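Local atomic coordinates of adhesin (Neisseria meningitidis, PDB entry 5MY7), a protein that acts as an inhibitor of lysozyme and, as an adhesin, probably helps the bacterium to attach to host cells. Residues 34-39 and 46-51; 56-61 and 67-72; 82-85 and 91-94; 108-111 and 115-118. All blocks are in the same frame, centred on the assembly; numbering follows the deposited sequence.

Interaction 1 (34-39 and 46-51)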
loop_
_atom_site.group_PDB
_atom_site.type_symbol
_atom_site.label_atom_id
_atom_site.label_comp_id
_atom_site.label_asym_id
_atom_site.label_seq_id
_atom_site.Cartn_x
_atom_site.Cartn_y
_atom_site.Cartn_z
ATOM N N VAL A 34 -5.698 -5.524 5.517
ATOM C CA VAL A 34 -5.361 -4.746 6.716
ATOM C C VAL A 34 -6.194 -3.445 6.702
ATOM O O VAL A 34 -6.288 -2.766 5.645
ATOM C CB VAL A 34 -3.835 -4.400 6.816
ATOM C CG1 VAL A 34 -3.527 -3.613 8.082
ATOM C CG2 VAL A 34 -3.017 -5.665 6.731
ATOM N N SER A 35 -6.817 -3.116 7.858
ATOM C CA SER A 35 -7.521 -1.833 8.029
ATOM C C SER A 35 -6.650 -0.854 8.798
ATOM O O SER A 35 -6.035 -1.244 9.806
ATOM C CB SER A 35 -8.880 -2.053 8.765
ATOM O OG SER A 35 -9.720 -2.841 7.946
ATOM N N TYR A 36 -6.592 0.392 8.304
ATOM C CA TYR A 36 -5.735 1.466 8.839
ATOM C C TYR A 36 -6.496 2.709 9.291
ATOM O O TYR A 36 -7.577 3.001 8.744
ATOM C CB TYR A 36 -4.713 1.934 7.785
ATOM C CG TYR A 36 -3.804 0.840 7.239
ATOM C CD1 TYR A 36 -4.191 0.072 6.172
ATOM C CD2 TYR A 36 -2.520 0.629 7.781
ATOM C CE1 TYR A 36 -3.356 -0.946 5.664
ATOM C CE2 TYR A 36 -1.683 -0.364 7.310
ATOM C CZ TYR A 36 -2.112 -1.163 6.239
ATOM O OH TYR A 36 -1.305 -2.155 5.719
ATOM N N VAL A 37 -5.927 3.423 10.288
ATOM C CA VAL A 37 -6.355 4.794 10.699
ATOM C C VAL A 37 -5.130 5.702 10.438
ATOM O O VAL A 37 -3.967 5.387 10.836
ATOM C CB VAL A 37 -6.869 4.835 12.161
ATOM C CG1 VAL A 37 -8.064 3.953 12.332
ATOM C CG2 VAL A 37 -5.809 4.414 13.150
ATOM N N CYS A 38 -5.407 6.844 9.812
ATOM C CA CYS A 38 -4.388 7.791 9.354
ATOM C C CYS A 38 -4.585 9.178 9.967
ATOM O O CYS A 38 -5.518 9.394 10.801
ATOM C CB CYS A 38 -4.430 7.859 7.822
ATOM S SG CYS A 38 -4.538 6.276 6.938
ATOM N N GLN A 39 -3.721 10.130 9.581
ATOM C CA GLN A 39 -3.903 11.565 9.961
ATOM C C GLN A 39 -5.281 12.095 9.552
ATOM O O GLN A 39 -5.838 11.633 8.521
ATOM C CB GLN A 39 -2.848 12.429 9.287
ATOM C CG GLN A 39 -1.677 12.720 10.154
ATOM C CD GLN A 39 -0.724 13.700 9.515
ATOM O OE1 GLN A 39 -1.136 14.633 8.814
ATOM N NE2 GLN A 39 0.562 13.509 9.772
ATOM N N VAL A 46 -6.732 -2.015 2.874
ATOM C CA VAL A 46 -5.829 -2.427 1.776
ATOM C C VAL A 46 -5.671 -3.932 1.767
ATOM O O VAL A 46 -5.437 -4.551 2.812
ATOM C CB VAL A 46 -4.401 -1.784 1.906
ATOM C CG1 VAL A 46 -3.504 -2.148 0.695
ATOM C CG2 VAL A 46 -4.526 -0.272 2.059
ATOM N N THR A 47 -5.806 -4.522 0.568
ATOM C CA THR A 47 -5.634 -5.944 0.315
ATOM C C THR A 47 -4.329 -6.179 -0.451
ATOM O O THR A 47 -4.126 -5.571 -1.512
ATOM C CB THR A 47 -6.846 -6.528 -0.431
ATOM O OG1 THR A 47 -8.033 -6.322 0.356
ATOM C CG2 THR A 47 -6.651 -8.047 -0.712
ATOM N N TYR A 48 -3.459 -7.021 0.117
ATOM C CA TYR A 48 -2.186 -7.375 -0.479
ATOM C C TYR A 48 -2.254 -8.769 -1.077
ATOM O O TYR A 48 -2.729 -9.735 -0.413
ATOM C CB TYR A 48 -1.047 -7.295 0.551
ATOM C CG TYR A 48 -0.921 -5.940 1.236
ATOM C CD1 TYR A 48 -0.216 -4.890 0.630
ATOM C CD2 TYR A 48 -1.544 -5.659 2.459
ATOM C CE1 TYR A 48 -0.117 -3.637 1.213
ATOM C CE2 TYR A 48 -1.430 -4.413 3.054
ATOM C CZ TYR A 48 -0.732 -3.396 2.425
ATOM O OH TYR A 48 -0.606 -2.134 3.004
ATOM N N GLY A 49 -1.755 -8.885 -2.322
ATOM C CA GLY A 49 -1.545 -10.192 -2.959
ATOM C C GLY A 49 -0.152 -10.753 -2.740
ATOM O O GLY A 49 0.843 -10.009 -2.791
ATOM N N PHE A 50 -0.098 -12.067 -2.488
ATOM C CA PHE A 50 1.162 -12.778 -2.232
ATOM C C PHE A 50 1.317 -13.976 -3.160
ATOM O O PHE A 50 0.353 -14.709 -3.314
ATOM C CB PHE A 50 1.159 -13.315 -0.806
ATOM C CG PHE A 50 1.360 -12.259 0.266
ATOM C CD1 PHE A 50 2.638 -11.933 0.717
ATOM C CD2 PHE A 50 0.273 -11.619 0.838
ATOM C CE1 PHE A 50 2.830 -10.976 1.706
ATOM C CE2 PHE A 50 0.450 -10.682 1.829
ATOM C CZ PHE A 50 1.719 -10.342 2.258
ATOM N N ASN A 51 2.483 -14.123 -3.818
ATOM C CA ASN A 51 2.718 -15.263 -4.746
ATOM C C ASN A 51 3.234 -16.483 -3.975
ATOM O O ASN A 51 3.429 -16.400 -2.749
ATOM C CB ASN A 51 3.611 -14.857 -5.932
ATOM C CG ASN A 51 5.083 -14.762 -5.591
ATOM O OD1 ASN A 51 5.489 -14.842 -4.441
ATOM N ND2 ASN A 51 5.904 -14.554 -6.635
#

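Interaction 2 (56-61 and 67-72)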
loop_
_atom_site.group_PDB
_atom_site.type_symbol
_atom_site.label_atom_id
_atom_site.label_comp_id
_atom_site.label_asym_id
_atom_site.label_seq_id
_atom_site.Cartn_x
_atom_site.Cartn_y
_atom_site.Cartn_z
ATOM N N THR A 56 5.031 -10.080 -2.169
ATOM C CA THR A 56 3.797 -9.316 -2.555
ATOM C C THR A 56 3.854 -8.945 -4.046
ATOM O O THR A 56 4.938 -8.697 -4.630
ATOM C CB THR A 56 3.456 -8.011 -1.710
ATOM O OG1 THR A 56 4.553 -7.094 -1.865
ATOM C CG2 THR A 56 3.171 -8.392 -0.254
ATOM N N THR A 57 2.696 -8.993 -4.679
ATOM C CA THR A 57 2.564 -8.660 -6.089
ATOM C C THR A 57 1.738 -7.405 -6.365
ATOM O O THR A 57 1.854 -6.791 -7.437
ATOM C CB THR A 57 1.947 -9.833 -6.856
ATOM O OG1 THR A 57 0.636 -10.082 -6.374
ATOM C CG2 THR A 57 2.821 -11.123 -6.726
ATOM N N TYR A 58 0.867 -7.018 -5.423
ATOM C CA TYR A 58 0.041 -5.816 -5.572
ATOM C C TYR A 58 -0.513 -5.383 -4.198
ATOM O O TYR A 58 -0.516 -6.178 -3.236
ATOM C CB TYR A 58 -1.120 -6.020 -6.579
ATOM C CG TYR A 58 -2.222 -6.998 -6.093
ATOM C CD1 TYR A 58 -3.227 -6.568 -5.237
ATOM C CD2 TYR A 58 -2.256 -8.308 -6.517
ATOM C CE1 TYR A 58 -4.231 -7.429 -4.806
ATOM C CE2 TYR A 58 -3.245 -9.180 -6.084
ATOM C CZ TYR A 58 -4.249 -8.735 -5.253
ATOM O OH TYR A 58 -5.229 -9.622 -4.817
ATOM N N ALA A 59 -0.968 -4.115 -4.166
ATOM C CA ALA A 59 -1.777 -3.548 -3.054
ATOM C C ALA A 59 -3.025 -2.949 -3.660
ATOM O O ALA A 59 -2.946 -2.164 -4.603
ATOM C CB ALA A 59 -0.988 -2.461 -2.315
ATOM N N SER A 60 -4.215 -3.291 -3.123
ATOM C CA SER A 60 -5.521 -2.805 -3.640
ATOM C C SER A 60 -6.227 -2.045 -2.493
ATOM O O SER A 60 -6.578 -2.657 -1.463
ATOM C CB SER A 60 -6.370 -4.018 -4.147
ATOM O OG SER A 60 -7.633 -3.613 -4.593
ATOM N N ALA A 61 -6.433 -0.733 -2.668
ATOM C CA ALA A 61 -7.014 0.154 -1.607
ATOM C C ALA A 61 -8.381 0.626 -2.093
ATOM O O ALA A 61 -8.562 0.955 -3.283
ATOM C CB ALA A 61 -6.116 1.380 -1.426
ATOM N N ARG A 67 -12.198 0.403 -5.919
ATOM C CA ARG A 67 -11.023 -0.422 -5.730
ATOM C C ARG A 67 -9.909 0.106 -6.705
ATOM O O ARG A 67 -10.096 0.128 -7.936
ATOM C CB ARG A 67 -11.372 -1.886 -5.942
ATOM C CG ARG A 67 -10.305 -2.827 -5.532
ATOM C CD ARG A 67 -10.816 -4.252 -5.248
ATOM N NE ARG A 67 -11.527 -4.401 -3.953
ATOM C CZ ARG A 67 -10.984 -4.284 -2.719
ATOM N NH1 ARG A 67 -9.656 -3.981 -2.497
ATOM N NH2 ARG A 67 -11.804 -4.464 -1.672
ATOM N N VAL A 68 -8.797 0.514 -6.110
ATOM C CA VAL A 68 -7.578 1.001 -6.854
ATOM C C VAL A 68 -6.460 -0.018 -6.696
ATOM O O VAL A 68 -5.906 -0.148 -5.593
ATOM C CB VAL A 68 -7.171 2.399 -6.338
ATOM C CG1 VAL A 68 -5.911 2.928 -7.050
ATOM C CG2 VAL A 68 -8.365 3.381 -6.486
ATOM N N GLN A 69 -6.171 -0.769 -7.772
ATOM C CA GLN A 69 -5.123 -1.816 -7.704
ATOM C C GLN A 69 -3.763 -1.248 -8.166
ATOM O O GLN A 69 -3.647 -0.694 -9.255
ATOM C CB GLN A 69 -5.506 -3.087 -8.526
ATOM C CG GLN A 69 -4.467 -4.214 -8.289
ATOM C CD GLN A 69 -4.872 -5.613 -8.663
ATOM O OE1 GLN A 69 -6.027 -6.020 -8.518
ATOM N NE2 GLN A 69 -3.903 -6.382 -9.111
ATOM N N MET A 70 -2.784 -1.341 -7.296
ATOM C CA MET A 70 -1.417 -0.800 -7.539
ATOM C C MET A 70 -0.395 -1.948 -7.592
ATOM O O MET A 70 -0.123 -2.604 -6.568
ATOM C CB MET A 70 -1.076 0.165 -6.398
ATOM C CG MET A 70 -2.019 1.377 -6.296
ATOM S SD MET A 70 -1.818 2.373 -4.788
ATOM C CE MET A 70 -2.872 1.382 -3.737
ATOM N N PRO A 71 0.139 -2.257 -8.796
ATOM C CA PRO A 71 1.115 -3.358 -8.883
ATOM C C PRO A 71 2.418 -3.049 -8.130
ATOM O O PRO A 71 2.839 -1.883 -8.137
ATOM C CB PRO A 71 1.455 -3.420 -10.378
ATOM C CG PRO A 71 1.172 -2.045 -10.876
ATOM C CD PRO A 71 -0.046 -1.609 -10.102
ATOM N N VAL A 72 3.080 -4.051 -7.567
ATOM C CA VAL A 72 4.367 -3.813 -6.893
ATOM C C VAL A 72 5.349 -3.177 -7.906
ATOM O O VAL A 72 5.375 -3.546 -9.110
ATOM C CB VAL A 72 4.915 -5.072 -6.224
ATOM C CG1 VAL A 72 5.360 -6.114 -7.259
ATOM C CG2 VAL A 72 6.023 -4.760 -5.213
HETATM O O HOH W 1 -9.165 -3.684 0.324
HETATM O O HOH W 2 -8.228 -5.250 -6.871
#

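Interaction 3 (82-85 and 91-94)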
loop_
_atom_site.group_PDB
_atom_site.type_symbol
_atom_site.label_atom_id
_atom_site.label_comp_id
_atom_site.label_asym_id
_atom_site.label_seq_id
_atom_site.Cartn_x
_atom_site.Cartn_y
_atom_site.Cartn_z
ATOM N N THR A 82 8.981 -0.725 0.488
ATOM C CA THR A 82 8.303 -1.271 -0.691
ATOM C C THR A 82 7.332 -0.211 -1.253
ATOM O O THR A 82 6.564 0.384 -0.478
ATOM C CB THR A 82 7.525 -2.579 -0.371
ATOM O OG1 THR A 82 8.378 -3.530 0.323
ATOM C CG2 THR A 82 6.974 -3.242 -1.623
ATOM N N PHE A 83 7.352 -0.026 -2.585
ATOM C CA PHE A 83 6.413 0.848 -3.307
ATOM C C PHE A 83 5.551 0.025 -4.247
ATOM O O PHE A 83 6.002 -0.981 -4.867
ATOM C CB PHE A 83 7.133 1.941 -4.090
ATOM C CG PHE A 83 7.696 3.022 -3.205
ATOM C CD1 PHE A 83 6.883 4.052 -2.748
ATOM C CD2 PHE A 83 9.050 3.037 -2.891
ATOM C CE1 PHE A 83 7.388 5.059 -1.964
ATOM C CE2 PHE A 83 9.558 4.046 -2.075
ATOM C CZ PHE A 83 8.711 5.036 -1.631
ATOM N N TYR A 84 4.278 0.436 -4.320
ATOM C CA TYR A 84 3.269 -0.067 -5.277
ATOM C C TYR A 84 2.726 1.084 -6.125
ATOM O O TYR A 84 2.459 2.176 -5.559
ATOM C CB TYR A 84 2.102 -0.749 -4.546
ATOM C CG TYR A 84 2.493 -1.853 -3.576
ATOM C CD1 TYR A 84 2.923 -1.563 -2.288
ATOM C CD2 TYR A 84 2.412 -3.174 -3.924
ATOM C CE1 TYR A 84 3.245 -2.542 -1.380
ATOM C CE2 TYR A 84 2.760 -4.176 -3.027
ATOM C CZ TYR A 84 3.168 -3.873 -1.744
ATOM O OH TYR A 84 3.479 -4.863 -0.795
ATOM N N GLY A 85 2.508 0.863 -7.437
ATOM C CA GLY A 85 1.911 1.868 -8.324
ATOM C C GLY A 85 2.866 2.343 -9.392
ATOM O O GLY A 85 4.045 2.006 -9.378
ATOM N N VAL A 91 0.093 5.905 -5.497
ATOM C CA VAL A 91 1.322 5.210 -5.082
ATOM C C VAL A 91 1.295 4.946 -3.576
ATOM O O VAL A 91 1.155 5.901 -2.762
ATOM C CB VAL A 91 2.584 6.039 -5.468
ATOM C CG1 VAL A 91 3.867 5.385 -4.935
ATOM C CG2 VAL A 91 2.671 6.198 -6.996
ATOM N N LEU A 92 1.449 3.674 -3.209
ATOM C CA LEU A 92 1.497 3.248 -1.803
ATOM C C LEU A 92 2.937 2.936 -1.385
ATOM O O LEU A 92 3.620 2.169 -2.079
ATOM C CB LEU A 92 0.555 2.073 -1.546
ATOM C CG LEU A 92 0.358 1.597 -0.072
ATOM C CD1 LEU A 92 -1.003 0.927 0.069
ATOM C CD2 LEU A 92 1.424 0.654 0.474
ATOM N N GLY A 93 3.383 3.505 -0.255
ATOM C CA GLY A 93 4.699 3.199 0.310
ATOM C C GLY A 93 4.595 2.590 1.724
ATOM O O GLY A 93 3.738 3.026 2.552
ATOM N N THR A 94 5.376 1.541 1.961
ATOM C CA THR A 94 5.379 0.793 3.229
ATOM C C THR A 94 6.752 0.198 3.506
ATOM O O THR A 94 7.720 0.548 2.816
ATOM C CB THR A 94 4.258 -0.262 3.245
ATOM O OG1 THR A 94 4.098 -0.787 4.590
ATOM C CG2 THR A 94 4.500 -1.379 2.264
#

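Interaction 4 (108-111 and 115-118)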
loop_
_atom_site.group_PDB
_atom_site.type_symbol
_atom_site.label_atom_id
_atom_site.label_comp_id
_atom_site.label_asym_id
_atom_site.label_seq_id
_atom_site.Cartn_x
_atom_site.Cartn_y
_atom_site.Cartn_z
ATOM N N MET A 108 1.710 4.865 3.701
ATOM C CA MET A 108 1.220 6.154 3.165
ATOM C C MET A 108 0.750 5.963 1.742
ATOM O O MET A 108 1.239 5.025 1.060
ATOM C CB MET A 108 2.270 7.240 3.260
ATOM C CG MET A 108 3.546 6.925 2.450
ATOM S SD MET A 108 4.893 8.109 2.678
ATOM C CE MET A 108 5.381 8.113 4.362
ATOM N N ILE A 109 -0.211 6.791 1.290
ATOM C CA ILE A 109 -0.698 6.759 -0.105
ATOM C C ILE A 109 -0.690 8.189 -0.649
ATOM O O ILE A 109 -1.256 9.137 -0.042
ATOM C CB ILE A 109 -2.121 6.152 -0.250
ATOM C CG1 ILE A 109 -2.188 4.719 0.339
ATOM C CG2 ILE A 109 -2.564 6.123 -1.705
ATOM C CD1 ILE A 109 -3.581 4.105 0.442
ATOM N N THR A 110 -0.041 8.336 -1.836
ATOM C CA THR A 110 0.065 9.583 -2.536
ATOM C C THR A 110 -0.832 9.536 -3.780
ATOM O O THR A 110 -0.878 8.532 -4.491
ATOM C CB THR A 110 1.550 9.860 -2.919
ATOM O OG1 THR A 110 2.375 9.866 -1.746
ATOM C CG2 THR A 110 1.686 11.204 -3.583
ATOM N N ALA A 111 -1.541 10.647 -4.025
ATOM C CA ALA A 111 -2.420 10.780 -5.189
ATOM C C ALA A 111 -1.626 11.122 -6.473
ATOM O O ALA A 111 -0.434 11.496 -6.394
ATOM C CB ALA A 111 -3.461 11.843 -4.890
ATOM N N GLN A 115 0.145 14.862 -3.873
ATOM C CA GLN A 115 -0.247 15.122 -2.493
ATOM C C GLN A 115 -0.468 13.802 -1.705
ATOM O O GLN A 115 -1.066 12.852 -2.250
ATOM C CB GLN A 115 -1.514 16.002 -2.458
ATOM C CG GLN A 115 -1.234 17.412 -3.025
ATOM C CD GLN A 115 -2.285 18.433 -2.688
ATOM O OE1 GLN A 115 -2.123 19.194 -1.743
ATOM N NE2 GLN A 115 -3.384 18.428 -3.435
ATOM N N ILE A 116 0.042 13.762 -0.469
ATOM C CA ILE A 116 -0.089 12.607 0.376
ATOM C C ILE A 116 -1.520 12.661 0.956
ATOM O O ILE A 116 -1.832 13.489 1.774
ATOM C CB ILE A 116 0.979 12.484 1.473
ATOM C CG1 ILE A 116 2.402 12.636 0.889
ATOM C CG2 ILE A 116 0.856 11.156 2.174
ATOM C CD1 ILE A 116 3.513 12.947 1.911
ATOM N N VAL A 117 -2.390 11.800 0.466
ATOM C CA VAL A 117 -3.830 11.812 0.833
ATOM C C VAL A 117 -4.178 10.811 1.943
ATOM O O VAL A 117 -5.269 10.900 2.533
ATOM C CB VAL A 117 -4.753 11.640 -0.384
ATOM C CG1 VAL A 117 -4.721 12.873 -1.280
ATOM C CG2 VAL A 117 -4.472 10.392 -1.179
ATOM N N PHE A 118 -3.300 9.857 2.248
ATOM C CA PHE A 118 -3.406 9.016 3.450
ATOM C C PHE A 118 -2.002 9.047 4.091
ATOM O O PHE A 118 -1.035 8.455 3.528
ATOM C CB PHE A 118 -3.834 7.580 3.095
ATOM C CG PHE A 118 -5.257 7.494 2.527
ATOM C CD1 PHE A 118 -5.492 7.681 1.165
ATOM C CD2 PHE A 118 -6.369 7.264 3.355
ATOM C CE1 PHE A 118 -6.775 7.651 0.643
ATOM C CE2 PHE A 118 -7.643 7.242 2.802
ATOM C CZ PHE A 118 -7.853 7.434 1.468
#

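Interaction 1 (34-39 and 46-51)
Tyr36 and Tyr48 reach toward one another from the two strands and meet through their phenol groups, OH of Tyr48 donating to OH of Tyr36 at 2.8 Å. The two rings are not turned alike toward this bond. Tyr36 OH lies at the edge of the Tyr48 ring, close to its plane and 3.5 Å from Tyr48 CE2, whereas Tyr48 OH stands obliquely to the Tyr36 ring. In both residues CG is anti to the carbonyl carbon (chi1 -57° and -56°), which tips each ring back along its own strand, over the valine two residues earlier. Val34 CG1 accordingly sits 3.4 Å above one face of the Tyr36 ring, offset toward its rim, and Val46 CG1 lies 3.5 Å above the Tyr48 ring in the same manner. The second methyl of each valine serves the opposite strand: Val46 CG2 is 3.8 Å from Tyr36 CE1, and Val34 CG2 comes to the edge of the Tyr48 ring. Val34 and Val46 form an antiparallel hydrogen-bonded pair of the hairpin made by strands 31-37 and 43-50, the first two of a four-stranded antiparallel sheet. Two nearly straight bonds join them, Val34 N to Val46 O and Val46 N to Val34 O, each 2.9 Å. From this pair the segments diverge, the N-to-C directions of their strand axes 140° apart. Ile107 of strand 107-110 packs against Tyr36, Val46 and Tyr48, so this face of the hairpin is buried against the other sheet. Just past the strand, Cys38 forms the disulfide with Cys121 of strand 116-121.

Interaction 2 (56-61 and 67-72)
Ala59 and Met70 lie on the tightly packed face of this hairpin, together with Ala61 and Val68. Met70 bends at its thioether (chi3 -84°), which brings CE back across the strands to 4.0 Å from Ala61 CB. Tyr84 and Leu92 of the other sheet cover Ala59 and Met70, so this face belongs to the apolar interior. The backbone beneath is regular: Ala59 with Met70 and Ala61 with Val68 are antiparallel hydrogen-bonded pairs, each joined by two backbone bonds. At Thr57 and Val72 the pairing is less regular: Val72 N reaches Thr57 O at 3.0 Å but stands well above the carbonyl plane, 52° out of it.

The face carrying Tyr58, Ser60 and Gln69 is more open and more polar. Here the extended side chain of Gln69 lays its amide over one face of the Tyr58 ring, the two planes 22° apart, with Gln69 NE2 3.5 Å above the ring and offset toward its rim. The exposed Arg67 curls round at its far end to give NH1 to Ser60 OG, a 2.9 Å bond lying in the guanidinium plane. One water joins Ser60 OG to Gln69 OE1, 2.9 Å from each; another accepts from Arg67 NH1 at 2.9 Å and is bound only weakly to Ser60 O. Lys45 NZ, on the neighbouring strand, brings a like charge close to Arg67 NH2. The buried side is thus held by apolar contact, whereas on the solvent side a cationic donor is matched here by a neutral hydroxyl and water, bonds for which bulk water could probably compete.

Interaction 3 (82-85 and 91-94)
Thr82 and Tyr84 pair with Thr94 and Leu92 in a beta hairpin that forms the first half of a four-stranded antiparallel sheet. The backbone supplies two hydrogen-bonded pairs, with both bonds made in each. Tyr84 N meets Leu92 O at 2.9 Å, and Leu92 N returns a bond to Tyr84 O. At the other pair Thr94 N meets Thr82 O nearly end-on to the carbonyl, but Thr82 N approaches Thr94 O from well above the carbonyl plane, 49° out of it. Weaker CA-H...O contacts accompany them: Phe83 CA to Leu92 O between the pairs, and Val91 CA to Tyr84 O just beyond, both at 3.3 Å.

Apolar contacts differ on the two faces. On the inner face Tyr84 and Leu92 run alongside each other, Tyr84 CD1 being 3.8 Å from Leu92 CD2. Leu92 also touches Ile107 and Ile109 of the next strand. On the outer face Phe83 is paired with Gly93, whose lack of a side chain lets the ring settle against the backbone, Phe83 CD1 coming to 3.9 Å from Gly93 CA. Val91 CG1 flanks the same ring atom at 4.0 Å.

The polar ends of side chains look beyond the hairpin: Tyr84 OH bonds Thr56 OG1, Thr82 OG1 bonds Gly95 O and Thr94 OG1 bonds Pro106 O. With its hydroxyl anti to the backbone N (chi1 -168°), Thr94 turns CG2 to the edge of the Tyr84 ring, 4.0 Å from Tyr84 CE1 and near the ring plane.

Interaction 4 (108-111 and 115-118)
A classic beta bulge shapes this contact, with Val117 and Phe118 both set opposite Ile109. Ile109 O takes two N-H groups, both in its carbonyl plane: Val117 N at 2.9 Å along a bent path (136° at the hydrogen), and Phe118 N, on a lone pair, at a longer 3.2 Å but straighter. In return Ile109 N donates to Phe118 O. Past the bulge, Ala111 N bonds Gln115 O at 2.9 Å, closing the hairpin of strands 107-110 and 116-121 near its turn. The extra residue shifts the register by one as the chain rounds a corner at Val117 and Phe118.

Ile109 and Phe118 project together from the same face, with Ile109 CB 4.0 Å from Phe118 CD1 and oblique to the ring. On the other face Thr110 and Ile116 are a non-hydrogen-bonded pair; Thr110 OG1 is 3.8 Å from Ile116 CG1. Val117 turns CG1 to Ala111 CB, at 4.0 Å. Lys42 also meets the bulge, its NZ bonding Val117 O and its charge making a cation-pi contact with the Phe118 ring. A bound sodium ion lies about 4 Å from the nearest atom of the Ala111 side chain.

Overall arrangement
The four contacts are successive antiparallel hairpins, interactions 1 and 2 in one four-stranded sheet and interactions 3 and 4 in the other. Strands 43-50 and 56-63 join the first two through bonds such as Thr47 O to Ser60 N; Val91 O to Thr110 N is one of those joining the last two. Across the sheets Val46 CG1 meets Leu92 CD1, and Ala61 CB lies near Ile109 CD1, an apolar interior. In interaction 1 every touching residue is buried, with a phenol-phenol bond among them. Interactions 2 to 4 are partly buried: 2 adds water and an arginine, 3 an outward phenylalanine, and 4 an irregular, bulged edge.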